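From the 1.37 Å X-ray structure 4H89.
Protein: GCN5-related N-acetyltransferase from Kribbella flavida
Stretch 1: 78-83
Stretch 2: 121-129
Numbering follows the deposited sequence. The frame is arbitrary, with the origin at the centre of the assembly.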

# COMPACT_ATOMS: atom_id res chain seq x y z
N MSE A 78 8.23 -1.34 -11.58
CA MSE A 78 7.26 -0.28 -11.79
C MSE A 78 5.95 -0.93 -12.19
O MSE A 78 5.93 -1.94 -12.89
CB MSE A 78 7.81 0.76 -12.79
CG MSE A 78 8.08 0.15 -14.19
SE MSE A 78 9.63 1.01 -15.05
CE MSE A 78 10.88 0.31 -13.99
N TYR A 79 4.84 -0.30 -11.80
CA TYR A 79 3.55 -0.99 -11.87
C TYR A 79 2.46 0.03 -11.51
O TYR A 79 2.77 1.05 -10.92
CB TYR A 79 3.53 -2.18 -10.85
CG TYR A 79 4.19 -1.82 -9.53
CD1 TYR A 79 3.52 -1.15 -8.52
CD2 TYR A 79 5.51 -2.12 -9.33
CE1 TYR A 79 4.18 -0.74 -7.34
CE2 TYR A 79 6.17 -1.76 -8.17
CZ TYR A 79 5.53 -1.07 -7.19
OH TYR A 79 6.26 -0.72 -6.06
N PRO A 80 1.20 -0.28 -11.74
CA PRO A 80 0.15 0.61 -11.23
C PRO A 80 0.13 0.58 -9.70
O PRO A 80 0.23 -0.51 -9.08
CB PRO A 80 -1.15 0.04 -11.84
CG PRO A 80 -0.68 -0.83 -12.98
CD PRO A 80 0.63 -1.38 -12.52
N ASN A 81 -0.03 1.72 -9.05
CA ASN A 81 -0.01 1.77 -7.61
C ASN A 81 -1.20 1.10 -6.99
O ASN A 81 -1.10 0.57 -5.90
CB ASN A 81 0.10 3.19 -7.08
CG ASN A 81 0.61 3.24 -5.63
OD1 ASN A 81 1.51 2.47 -5.25
ND2 ASN A 81 0.05 4.13 -4.84
N ARG A 82 -2.34 1.19 -7.66
CA ARG A 82 -3.59 0.61 -7.22
C ARG A 82 -4.31 0.12 -8.48
O ARG A 82 -4.07 0.61 -9.55
CB ARG A 82 -4.49 1.67 -6.51
CG ARG A 82 -3.87 2.12 -5.20
CD ARG A 82 -4.61 3.20 -4.42
NE ARG A 82 -4.22 3.02 -3.00
CZ ARG A 82 -3.30 3.74 -2.36
NH1 ARG A 82 -2.98 3.38 -1.12
NH2 ARG A 82 -2.75 4.84 -2.89
N PRO A 83 -5.18 -0.86 -8.32
CA PRO A 83 -5.90 -1.39 -9.47
C PRO A 83 -7.12 -0.56 -9.80
O PRO A 83 -7.48 0.38 -9.10
CB PRO A 83 -6.30 -2.79 -9.01
CG PRO A 83 -6.49 -2.62 -7.54
CD PRO A 83 -5.41 -1.64 -7.11
N GLY A 121 1.31 6.11 -20.49
CA GLY A 121 0.05 6.79 -20.32
C GLY A 121 -0.40 7.08 -18.91
O GLY A 121 -1.48 7.62 -18.70
N PHE A 122 0.46 6.82 -17.92
CA PHE A 122 0.08 7.13 -16.55
C PHE A 122 -0.05 8.64 -16.41
O PHE A 122 0.59 9.43 -17.12
CB PHE A 122 1.13 6.57 -15.58
CG PHE A 122 1.14 5.05 -15.44
CD1 PHE A 122 0.30 4.42 -14.58
CD2 PHE A 122 1.97 4.30 -16.23
CE1 PHE A 122 0.34 3.04 -14.39
CE2 PHE A 122 2.06 2.92 -16.03
CZ PHE A 122 1.21 2.28 -15.14
N ARG A 123 -0.83 9.04 -15.41
CA ARG A 123 -1.06 10.45 -15.09
C ARG A 123 -0.20 10.98 -13.93
O ARG A 123 -0.07 12.19 -13.77
CB ARG A 123 -2.51 10.68 -14.73
CG ARG A 123 -3.40 10.63 -15.93
CD ARG A 123 -4.87 10.65 -15.57
NE ARG A 123 -5.72 11.15 -16.65
CZ ARG A 123 -6.07 10.46 -17.73
NH1 ARG A 123 -6.91 11.02 -18.54
NH2 ARG A 123 -5.60 9.21 -18.02
N ALA A 124 0.41 10.09 -13.16
CA ALA A 124 1.21 10.46 -12.00
C ALA A 124 1.97 9.24 -11.53
O ALA A 124 1.72 8.14 -11.98
CB ALA A 124 0.32 11.00 -10.90
N ILE A 125 2.88 9.51 -10.61
CA ILE A 125 3.65 8.49 -9.91
C ILE A 125 3.59 8.78 -8.41
O ILE A 125 3.70 9.92 -7.99
CB ILE A 125 5.13 8.49 -10.32
CG1 ILE A 125 5.29 8.43 -11.83
CG2 ILE A 125 5.87 7.31 -9.70
CD1 ILE A 125 6.68 8.79 -12.35
N GLN A 126 3.41 7.74 -7.61
CA GLN A 126 3.34 7.87 -6.17
C GLN A 126 4.30 6.87 -5.54
O GLN A 126 4.33 5.70 -5.95
CB GLN A 126 1.90 7.56 -5.72
CG GLN A 126 1.65 7.58 -4.24
CD GLN A 126 0.21 7.44 -3.90
OE1 GLN A 126 -0.69 7.82 -4.69
NE2 GLN A 126 -0.05 6.92 -2.72
N PHE A 127 5.05 7.31 -4.53
CA PHE A 127 5.82 6.42 -3.65
C PHE A 127 5.11 6.44 -2.30
O PHE A 127 4.98 7.49 -1.68
CB PHE A 127 7.29 6.89 -3.49
CG PHE A 127 8.06 6.93 -4.77
CD1 PHE A 127 7.71 6.16 -5.90
CD2 PHE A 127 9.14 7.78 -4.89
CE1 PHE A 127 8.49 6.19 -7.06
CE2 PHE A 127 9.93 7.82 -6.01
CZ PHE A 127 9.60 7.04 -7.12
N ASN A 128 4.64 5.27 -1.84
CA ASN A 128 3.80 5.21 -0.68
C ASN A 128 4.51 5.42 0.63
O ASN A 128 3.88 5.83 1.61
CB ASN A 128 3.09 3.87 -0.67
CG ASN A 128 2.35 3.66 -1.94
OD1 ASN A 128 1.46 4.48 -2.24
ND2 ASN A 128 2.83 2.70 -2.78
N ALA A 129 5.80 5.09 0.67
CA ALA A 129 6.54 5.07 1.91
C ALA A 129 8.01 5.26 1.66
O ALA A 129 8.72 4.37 1.20
CB ALA A 129 6.31 3.76 2.61
O HOH W 1 -2.32 5.75 -5.43

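The contact is small, burying 248 Å² summed over both sides, and it rests on three residues: Asn 81, which has 65 Å² covered by the other stretch, Phe 122 with 46 Å² and Gln 126 with 43 Å². The segments are far apart in sequence and cross obliquely, their end-to-end directions differing by 72°. The contact is made largely by side chains, with the backbone of the first stretch also meeting the Phe 122 ring; the nearest CA atoms listed, those of Asn 81 and Gln 126, are 7.1 Å apart.

Asn 81 lies just past the strand that ends at Pro 80, and its CA-to-CB bond points toward the second stretch. With chi1 at -160° (t), its amide faces that of Asn 128, whose CB also points toward its partner and whose chi1 is m. The two carboxamides pair head to tail. Asn 128 ND2 donates to Asn 81 OD1 at 2.8 Å with an N-H...acceptor angle of 170°, and Asn 81 ND2 donates to Asn 128 OD1 at 3.0 Å and 163°. Both bonds have ordinary hydrogen-bond lengths and are nearly linear, as expected when each group offers a donor and an acceptor side by side. Asparagine suits both positions because its short side chain carries this complementary pair.

Gln 126, buried on its strand, also points its CB toward the first stretch. Its chi1 and chi2 are both t, so the chain is extended and brings its amide beside that of Asn 81, with Asn 81 ND2 3.4 Å from Gln 126 CD. Water 1 ties the polar groups together: it accepts from Asn 81 ND2 at 2.9 Å and from Arg 82 NH2 at 2.7 Å, and donates to Gln 126 OE1 at 2.7 Å. The CB of Arg 82 points sideways, but its long side chain comes nearer to the second stretch at its end. There Arg 82 NH2 lies 3.4 Å from Gln 126 NE2, which sits at the edge of the guanidinium, near its plane; as both are donors, this is proximity without a hydrogen bond, and the water supplies the link.

Phe 122 makes the apolar part of the contact. Its CB points toward the first stretch, and chi1 of -72° (m) carries the buried ring to Pro 80. Phe 122 CE1 is 4.0 Å from Pro 80 CA and 4.2 Å from Pro 80 CB, distances typical of van der Waals packing. The approach to the ring is oblique. A large aromatic side chain reaches across the 8.4 Å between Pro 80 CA and Phe 122 CA, and the proline offers it a compact hydrocarbon surface.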